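Long-range contact in Ca(2+)/H(+) antiporter ChaA (Bacillus subtilis subsp. subtilis, PDB 4KJR), which exports calcium across the cell membrane in exchange for external protons, working as a homotrimer that carries neither sodium nor potassium: residues 40-54 with 200-214. The protein carries 2 engineered substitutions. Sequence-based numbering, arbitrary orientation.
Sequences LASYMGRATESLSII and EWSGKVATIVLFAAT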
ATOM      1  N   LEU A  40     -13.721 -10.549 -32.387  1.00 86.41           N
ATOM      2  CA  LEU A  40     -14.709 -11.489 -31.864  1.00 87.28           C
ATOM      3  C   LEU A  40     -15.166 -11.122 -30.452  1.00 85.94           C
ATOM      4  O   LEU A  40     -16.319 -11.344 -30.097  1.00 81.30           O
ATOM      5  CB  LEU A  40     -14.165 -12.919 -31.905  1.00 86.22           C
ATOM      6  CG  LEU A  40     -14.036 -13.568 -33.286  1.00 84.86           C
ATOM      7  CD1 LEU A  40     -13.186 -14.824 -33.215  1.00 85.08           C
ATOM      8  CD2 LEU A  40     -15.412 -13.883 -33.854  1.00 84.86           C
ATOM      9  N   ALA A  41     -14.253 -10.554 -29.664  1.00 90.31           N
ATOM     10  CA  ALA A  41     -14.552 -10.091 -28.310  1.00 94.05           C
ATOM     11  C   ALA A  41     -15.195  -8.704 -28.316  1.00 95.63           C
ATOM     12  O   ALA A  41     -15.962  -8.362 -27.413  1.00 93.51           O
ATOM     13  CB  ALA A  41     -13.292 -10.089 -27.457  1.00 97.19           C
ATOM     14  N   SER A  42     -14.866  -7.911 -29.337  1.00 98.16           N
ATOM     15  CA  SER A  42     -15.492  -6.606 -29.558  1.00 96.26           C
ATOM     16  C   SER A  42     -16.993  -6.765 -29.813  1.00 92.66           C
ATOM     17  O   SER A  42     -17.796  -5.943 -29.368  1.00 88.66           O
ATOM     18  CB  SER A  42     -14.821  -5.886 -30.728  1.00 98.09           C
ATOM     19  OG  SER A  42     -15.447  -4.639 -30.984  1.00105.14           O
ATOM     20  N   TYR A  43     -17.356  -7.826 -30.533  1.00 90.23           N
ATOM     21  CA  TYR A  43     -18.753  -8.209 -30.696  1.00 93.48           C
ATOM     22  C   TYR A  43     -19.313  -8.821 -29.415  1.00 92.94           C
ATOM     23  O   TYR A  43     -20.370  -8.406 -28.937  1.00 93.45           O
ATOM     24  CB  TYR A  43     -18.930  -9.165 -31.880  1.00 93.40           C
ATOM     25  CG  TYR A  43     -19.031  -8.457 -33.210  1.00 93.14           C
ATOM     26  CD1 TYR A  43     -20.241  -7.900 -33.634  1.00 92.27           C
ATOM     27  CD2 TYR A  43     -17.921  -8.333 -34.040  1.00 95.65           C
ATOM     28  CE1 TYR A  43     -20.340  -7.244 -34.853  1.00 95.50           C
ATOM     29  CE2 TYR A  43     -18.006  -7.676 -35.259  1.00 99.06           C
ATOM     30  CZ  TYR A  43     -19.217  -7.137 -35.662  1.00 98.73           C
ATOM     31  OH  TYR A  43     -19.303  -6.484 -36.870  1.00100.57           O
HETATM   32  N   MSE A  44     -18.591  -9.791 -28.858  1.00 97.57           N
HETATM   33  CA  MSE A  44     -18.955 -10.425 -27.583  1.00101.84           C
HETATM   34  C   MSE A  44     -19.383  -9.395 -26.574  1.00100.90           C
HETATM   35  O   MSE A  44     -20.347  -9.606 -25.836  1.00103.33           O
HETATM   36  CB  MSE A  44     -17.753 -11.162 -27.005  1.00105.93           C
HETATM   37  CG  MSE A  44     -17.568 -12.555 -27.591  1.00113.98           C
HETATM   38 SE   MSE A  44     -18.490 -13.881 -26.470  1.00131.85          SE
HETATM   39  CE  MSE A  44     -17.141 -15.310 -26.563  1.00124.25           C
ATOM     40  N   GLY A  45     -18.666  -8.271 -26.544  1.00 98.20           N
ATOM     41  CA  GLY A  45     -18.942  -7.175 -25.619  1.00 98.51           C
ATOM     42  C   GLY A  45     -20.213  -6.404 -25.914  1.00 97.95           C
ATOM     43  O   GLY A  45     -20.978  -6.091 -24.999  1.00 95.13           O
ATOM     44  N   ARG A  46     -20.432  -6.091 -27.191  1.00100.43           N
ATOM     45  CA  ARG A  46     -21.626  -5.369 -27.638  1.00100.05           C
ATOM     46  C   ARG A  46     -22.886  -6.211 -27.460  1.00103.06           C
ATOM     47  O   ARG A  46     -23.968  -5.685 -27.189  1.00101.95           O
ATOM     48  CB  ARG A  46     -21.483  -4.955 -29.103  1.00101.80           C
ATOM     49  CG  ARG A  46     -20.485  -3.835 -29.352  1.00109.93           C
ATOM     50  CD  ARG A  46     -20.161  -3.707 -30.832  1.00113.56           C
ATOM     51  NE  ARG A  46     -19.305  -2.555 -31.111  1.00118.75           N
ATOM     52  CZ  ARG A  46     -18.690  -2.332 -32.270  1.00121.40           C
ATOM     53  NH1 ARG A  46     -18.822  -3.182 -33.283  1.00120.30           N
ATOM     54  NH2 ARG A  46     -17.937  -1.249 -32.420  1.00119.43           N
ATOM     55  N   ALA A  47     -22.731  -7.522 -27.610  1.00104.34           N
ATOM     56  CA  ALA A  47     -23.839  -8.458 -27.480  1.00106.28           C
ATOM     57  C   ALA A  47     -24.320  -8.595 -26.037  1.00109.76           C
ATOM     58  O   ALA A  47     -25.508  -8.801 -25.791  1.00115.84           O
ATOM     59  CB  ALA A  47     -23.441  -9.810 -28.034  1.00104.08           C
ATOM     60  N   THR A  48     -23.390  -8.486 -25.093  1.00106.32           N
ATOM     61  CA  THR A  48     -23.716  -8.559 -23.674  1.00105.17           C
ATOM     62  C   THR A  48     -24.325  -7.243 -23.199  1.00106.77           C
ATOM     63  O   THR A  48     -25.302  -7.239 -22.446  1.00109.34           O
ATOM     64  CB  THR A  48     -22.477  -8.893 -22.820  1.00106.30           C
ATOM     65  OG1 THR A  48     -21.362  -8.115 -23.272  1.00106.74           O
ATOM     66  CG2 THR A  48     -22.127 -10.377 -22.923  1.00102.29           C
ATOM     67  N   GLU A  49     -23.746  -6.133 -23.657  1.00109.98           N
ATOM     68  CA  GLU A  49     -24.178  -4.791 -23.258  1.00111.19           C
ATOM     69  C   GLU A  49     -25.644  -4.576 -23.607  1.00110.95           C
ATOM     70  O   GLU A  49     -26.381  -3.931 -22.860  1.00112.77           O
ATOM     71  CB  GLU A  49     -23.311  -3.724 -23.935  1.00110.68           C
ATOM     72  CG  GLU A  49     -23.420  -2.335 -23.322  1.00111.86           C
ATOM     73  CD  GLU A  49     -22.621  -2.184 -22.040  1.00112.43           C
ATOM     74  OE1 GLU A  49     -21.513  -2.756 -21.945  1.00111.64           O
ATOM     75  OE2 GLU A  49     -23.097  -1.477 -21.128  1.00113.14           O
ATOM     76  N   SER A  50     -26.047  -5.137 -24.745  1.00111.48           N
ATOM     77  CA  SER A  50     -27.425  -5.084 -25.224  1.00112.30           C
ATOM     78  C   SER A  50     -28.357  -5.895 -24.322  1.00111.89           C
ATOM     79  O   SER A  50     -29.435  -5.421 -23.946  1.00108.74           O
ATOM     80  CB  SER A  50     -27.491  -5.612 -26.655  1.00114.62           C
ATOM     81  OG  SER A  50     -26.431  -5.090 -27.441  1.00117.11           O
ATOM     82  N   LEU A  51     -27.918  -7.112 -23.988  1.00111.82           N
ATOM     83  CA  LEU A  51     -28.641  -8.030 -23.099  1.00110.93           C
ATOM     84  C   LEU A  51     -28.801  -7.473 -21.694  1.00110.34           C
ATOM     85  O   LEU A  51     -29.860  -7.618 -21.077  1.00102.86           O
ATOM     86  CB  LEU A  51     -27.914  -9.374 -23.015  1.00107.07           C
ATOM     87  CG  LEU A  51     -28.334 -10.502 -23.954  1.00104.14           C
ATOM     88  CD1 LEU A  51     -27.206 -11.507 -24.118  1.00107.95           C
ATOM     89  CD2 LEU A  51     -29.596 -11.193 -23.458  1.00108.31           C
ATOM     90  N   SER A  52     -27.730  -6.854 -21.195  1.00112.70           N
ATOM     91  CA  SER A  52     -27.729  -6.223 -19.881  1.00117.29           C
ATOM     92  C   SER A  52     -28.714  -5.056 -19.848  1.00113.32           C
ATOM     93  O   SER A  52     -29.404  -4.849 -18.846  1.00111.48           O
ATOM     94  CB  SER A  52     -26.321  -5.754 -19.512  1.00121.42           C
ATOM     95  OG  SER A  52     -26.299  -5.162 -18.224  1.00127.09           O
ATOM     96  N   ILE A  53     -28.779  -4.309 -20.949  1.00109.12           N
ATOM     97  CA  ILE A  53     -29.742  -3.217 -21.088  1.00109.79           C
ATOM     98  C   ILE A  53     -31.175  -3.765 -21.166  1.00110.46           C
ATOM     99  O   ILE A  53     -32.099  -3.177 -20.592  1.00108.51           O
ATOM    100  CB  ILE A  53     -29.391  -2.277 -22.274  1.00106.54           C
ATOM    101  CG1 ILE A  53     -28.209  -1.372 -21.894  1.00102.12           C
ATOM    102  CG2 ILE A  53     -30.585  -1.416 -22.675  1.00107.94           C
ATOM    103  CD1 ILE A  53     -27.531  -0.682 -23.060  1.00 99.14           C
ATOM    104  N   ILE A  54     -31.347  -4.901 -21.845  1.00109.58           N
ATOM    105  CA  ILE A  54     -32.636  -5.605 -21.864  1.00108.67           C
ATOM    106  C   ILE A  54     -32.993  -6.126 -20.469  1.00106.73           C
ATOM    107  O   ILE A  54     -32.117  -6.523 -19.698  1.00105.85           O
ATOM    108  CB  ILE A  54     -32.648  -6.779 -22.872  1.00107.11           C
ATOM    109  CG1 ILE A  54     -32.565  -6.260 -24.315  1.00106.95           C
ATOM    110  CG2 ILE A  54     -33.894  -7.638 -22.688  1.00 99.19           C
ATOM    111  CD1 ILE A  54     -32.244  -7.333 -25.336  1.00107.97           C
ATOM    112  N   GLU A 200     -28.625   0.086 -27.374  1.00137.58           N
ATOM    113  CA  GLU A 200     -28.982   0.347 -28.766  1.00137.10           C
ATOM    114  C   GLU A 200     -28.898  -0.912 -29.629  1.00135.63           C
ATOM    115  O   GLU A 200     -27.939  -1.684 -29.525  1.00128.98           O
ATOM    116  CB  GLU A 200     -28.102   1.455 -29.355  1.00138.17           C
ATOM    117  CG  GLU A 200     -28.454   2.855 -28.872  1.00139.50           C
ATOM    118  CD  GLU A 200     -27.749   3.949 -29.657  1.00141.82           C
ATOM    119  OE1 GLU A 200     -26.511   3.876 -29.818  1.00141.37           O
ATOM    120  OE2 GLU A 200     -28.436   4.890 -30.108  1.00142.72           O
ATOM    121  N   TRP A 201     -29.910  -1.095 -30.478  1.00135.82           N
ATOM    122  CA  TRP A 201     -30.034  -2.255 -31.373  1.00132.16           C
ATOM    123  C   TRP A 201     -29.848  -3.577 -30.662  1.00126.86           C
ATOM    124  O   TRP A 201     -28.809  -4.233 -30.789  1.00119.39           O
ATOM    125  CB  TRP A 201     -29.111  -2.120 -32.591  1.00133.95           C
ATOM    126  CG  TRP A 201     -29.370  -0.880 -33.429  1.00134.94           C
ATOM    127  CD1 TRP A 201     -30.561  -0.162 -33.545  1.00134.43           C
ATOM    128  CD2 TRP A 201     -28.423  -0.187 -34.325  1.00135.75           C
ATOM    129  NE1 TRP A 201     -30.416   0.897 -34.406  1.00132.34           N
ATOM    130  CE2 TRP A 201     -29.163   0.941 -34.910  1.00135.06           C
ATOM    131  CE3 TRP A 201     -27.089  -0.375 -34.681  1.00135.10           C
ATOM    132  CZ2 TRP A 201     -28.572   1.823 -35.807  1.00135.68           C
ATOM    133  CZ3 TRP A 201     -26.505   0.522 -35.586  1.00132.54           C
ATOM    134  CH2 TRP A 201     -27.232   1.593 -36.135  1.00135.44           C
ATOM    135  N   SER A 202     -30.872  -3.967 -29.907  1.00124.62           N
ATOM    136  CA  SER A 202     -30.842  -5.189 -29.097  1.00124.33           C
ATOM    137  C   SER A 202     -31.659  -6.342 -29.696  1.00121.92           C
ATOM    138  O   SER A 202     -32.434  -6.146 -30.638  1.00122.10           O
ATOM    139  CB  SER A 202     -31.338  -4.890 -27.675  1.00124.56           C
ATOM    140  OG  SER A 202     -30.411  -4.095 -26.952  1.00127.37           O
ATOM    141  N   GLY A 203     -31.468  -7.540 -29.137  1.00116.76           N
ATOM    142  CA  GLY A 203     -32.282  -8.720 -29.452  1.00112.76           C
ATOM    143  C   GLY A 203     -31.644  -9.674 -30.442  1.00111.42           C
ATOM    144  O   GLY A 203     -31.435 -10.857 -30.153  1.00108.43           O
ATOM    145  N   LYS A 204     -31.346  -9.144 -31.622  1.00113.91           N
ATOM    146  CA  LYS A 204     -30.706  -9.887 -32.698  1.00113.70           C
ATOM    147  C   LYS A 204     -29.254 -10.205 -32.337  1.00117.89           C
ATOM    148  O   LYS A 204     -28.761 -11.299 -32.620  1.00116.75           O
ATOM    149  CB  LYS A 204     -30.786  -9.070 -33.993  1.00111.01           C
ATOM    150  CG  LYS A 204     -32.216  -8.768 -34.425  1.00110.87           C
ATOM    151  CD  LYS A 204     -32.420  -7.323 -34.857  1.00109.98           C
ATOM    152  CE  LYS A 204     -33.907  -7.004 -34.963  1.00108.87           C
ATOM    153  NZ  LYS A 204     -34.185  -5.611 -35.413  1.00106.78           N
ATOM    154  N   VAL A 205     -28.592  -9.243 -31.692  1.00121.64           N
ATOM    155  CA  VAL A 205     -27.203  -9.379 -31.242  1.00119.56           C
ATOM    156  C   VAL A 205     -27.117 -10.382 -30.090  1.00118.93           C
ATOM    157  O   VAL A 205     -26.162 -11.160 -29.996  1.00120.17           O
ATOM    158  CB  VAL A 205     -26.606  -8.019 -30.800  1.00120.39           C
ATOM    159  CG1 VAL A 205     -25.088  -8.033 -30.918  1.00117.39           C
ATOM    160  CG2 VAL A 205     -27.171  -6.876 -31.633  1.00119.08           C
ATOM    161  N   ALA A 206     -28.135 -10.358 -29.229  1.00117.96           N
ATOM    162  CA  ALA A 206     -28.257 -11.265 -28.087  1.00116.78           C
ATOM    163  C   ALA A 206     -28.387 -12.721 -28.525  1.00118.31           C
ATOM    164  O   ALA A 206     -28.088 -13.640 -27.760  1.00116.86           O
ATOM    165  CB  ALA A 206     -29.453 -10.868 -27.241  1.00114.52           C
ATOM    166  N   THR A 207     -28.846 -12.916 -29.756  1.00121.59           N
ATOM    167  CA  THR A 207     -29.029 -14.245 -30.320  1.00125.49           C
ATOM    168  C   THR A 207     -27.782 -14.681 -31.097  1.00126.71           C
ATOM    169  O   THR A 207     -27.257 -15.778 -30.876  1.00122.26           O
ATOM    170  CB  THR A 207     -30.276 -14.295 -31.233  1.00126.44           C
ATOM    171  OG1 THR A 207     -31.357 -13.581 -30.619  1.00127.99           O
ATOM    172  CG2 THR A 207     -30.707 -15.735 -31.485  1.00128.29           C
ATOM    173  N   ILE A 208     -27.307 -13.804 -31.983  1.00126.92           N
ATOM    174  CA  ILE A 208     -26.215 -14.119 -32.912  1.00125.38           C
ATOM    175  C   ILE A 208     -24.846 -14.287 -32.238  1.00125.37           C
ATOM    176  O   ILE A 208     -23.969 -14.966 -32.778  1.00126.82           O
ATOM    177  CB  ILE A 208     -26.140 -13.088 -34.071  1.00123.70           C
ATOM    178  CG1 ILE A 208     -25.401 -13.667 -35.285  1.00121.68           C
ATOM    179  CG2 ILE A 208     -25.524 -11.770 -33.611  1.00122.39           C
ATOM    180  CD1 ILE A 208     -26.176 -14.727 -36.041  1.00118.85           C
ATOM    181  N   VAL A 209     -24.676 -13.679 -31.066  1.00123.47           N
ATOM    182  CA  VAL A 209     -23.413 -13.731 -30.323  1.00121.19           C
ATOM    183  C   VAL A 209     -22.812 -15.139 -30.242  1.00121.60           C
ATOM    184  O   VAL A 209     -21.672 -15.352 -30.658  1.00120.78           O
ATOM    185  CB  VAL A 209     -23.552 -13.122 -28.904  1.00121.46           C
ATOM    186  CG1 VAL A 209     -24.718 -13.742 -28.137  1.00122.90           C
ATOM    187  CG2 VAL A 209     -22.249 -13.249 -28.121  1.00120.33           C
ATOM    188  N   LEU A 210     -23.596 -16.086 -29.729  1.00120.02           N
ATOM    189  CA  LEU A 210     -23.110 -17.429 -29.413  1.00117.14           C
ATOM    190  C   LEU A 210     -22.388 -18.112 -30.576  1.00115.48           C
ATOM    191  O   LEU A 210     -21.269 -18.599 -30.417  1.00111.74           O
ATOM    192  CB  LEU A 210     -24.237 -18.309 -28.846  1.00116.50           C
ATOM    193  CG  LEU A 210     -25.551 -18.503 -29.607  1.00116.12           C
ATOM    194  CD1 LEU A 210     -25.531 -19.819 -30.368  1.00118.03           C
ATOM    195  CD2 LEU A 210     -26.725 -18.477 -28.641  1.00115.72           C
ATOM    196  N   PHE A 211     -23.016 -18.122 -31.746  1.00118.55           N
ATOM    197  CA  PHE A 211     -22.441 -18.808 -32.893  1.00122.09           C
ATOM    198  C   PHE A 211     -21.286 -18.005 -33.466  1.00122.50           C
ATOM    199  O   PHE A 211     -20.176 -18.527 -33.615  1.00125.24           O
ATOM    200  CB  PHE A 211     -23.500 -19.089 -33.961  1.00125.72           C
ATOM    201  CG  PHE A 211     -23.033 -20.018 -35.045  1.00123.79           C
ATOM    202  CD1 PHE A 211     -22.879 -21.380 -34.796  1.00124.29           C
ATOM    203  CD2 PHE A 211     -22.750 -19.536 -36.317  1.00125.23           C
ATOM    204  CE1 PHE A 211     -22.447 -22.241 -35.793  1.00124.78           C
ATOM    205  CE2 PHE A 211     -22.322 -20.392 -37.321  1.00128.97           C
ATOM    206  CZ  PHE A 211     -22.169 -21.746 -37.058  1.00128.89           C
ATOM    207  N   ALA A 212     -21.549 -16.732 -33.757  1.00121.45           N
ATOM    208  CA  ALA A 212     -20.546 -15.827 -34.319  1.00118.13           C
ATOM    209  C   ALA A 212     -19.293 -15.735 -33.449  1.00118.09           C
ATOM    210  O   ALA A 212     -18.188 -15.559 -33.967  1.00122.94           O
ATOM    211  CB  ALA A 212     -21.141 -14.444 -34.545  1.00112.95           C
ATOM    212  N   ALA A 213     -19.471 -15.873 -32.136  1.00112.66           N
ATOM    213  CA  ALA A 213     -18.369 -15.737 -31.192  1.00109.24           C
ATOM    214  C   ALA A 213     -18.124 -16.986 -30.345  1.00106.84           C
ATOM    215  O   ALA A 213     -17.162 -17.710 -30.588  1.00105.64           O
ATOM    216  CB  ALA A 213     -18.580 -14.515 -30.310  1.00111.92           C
ATOM    217  N   THR A 214     -19.006 -17.242 -29.379  1.00102.95           N
ATOM    218  CA  THR A 214     -18.807 -18.282 -28.350  1.00101.89           C
ATOM    219  C   THR A 214     -18.396 -19.664 -28.888  1.00102.99           C
ATOM    220  O   THR A 214     -17.822 -20.468 -28.156  1.00103.05           O
ATOM    221  CB  THR A 214     -20.052 -18.410 -27.443  1.00103.18           C
ATOM    222  OG1 THR A 214     -20.579 -17.106 -27.173  1.00108.75           O
ATOM    223  CG2 THR A 214     -19.717 -19.095 -26.119  1.00102.81           C
TER
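A47 turns its methyl into the angle between V205 and V209, and on this small residue two membrane helices of a CAX-type antiporter, 26-53 and 204-234, meet roughly antiparallel, one from each sodium/calcium exchanger family region. Their segment axes cross at -142° and approach to 8.2 Å, a spacing that alanines suit. A47 CB lies 3.4 Å from V209 CB and 3.8 Å from V205 CG1; the latter branch reaches it because it stands anti to V205's backbone N (chi1 -156°). One turn further along helix 26-53, L51 straddles A206, with L51 CG 3.5 Å from A206 CB and both CD branches close by. Toward the other end, the flexible selenomethionine M44, bent at chi2 and chi3, lays CG against A213 CB and crosses T214 with its SE and CE. Just before helix 204-234, S202 sets its CB against I54 CD1 and its OG beside S50 CB, giving a weak hydrogen bond to S50 O. Serines are small enough for S50 CA and S202 CA to lie 5.2 Å apart, and their hydroxyls reach backbone carbonyls. Lacking the hydroxyl, an alanine for S50 would probably leave R46 O with the backbone N-H there as its remaining donor within the helix. In the second shell, R46 makes a cation-pi contact with F5 of helix 3-22, while R46 O accepts from both S50 N and S50 OG, with OG at 2.5 Å and 18° from the carbonyl plane.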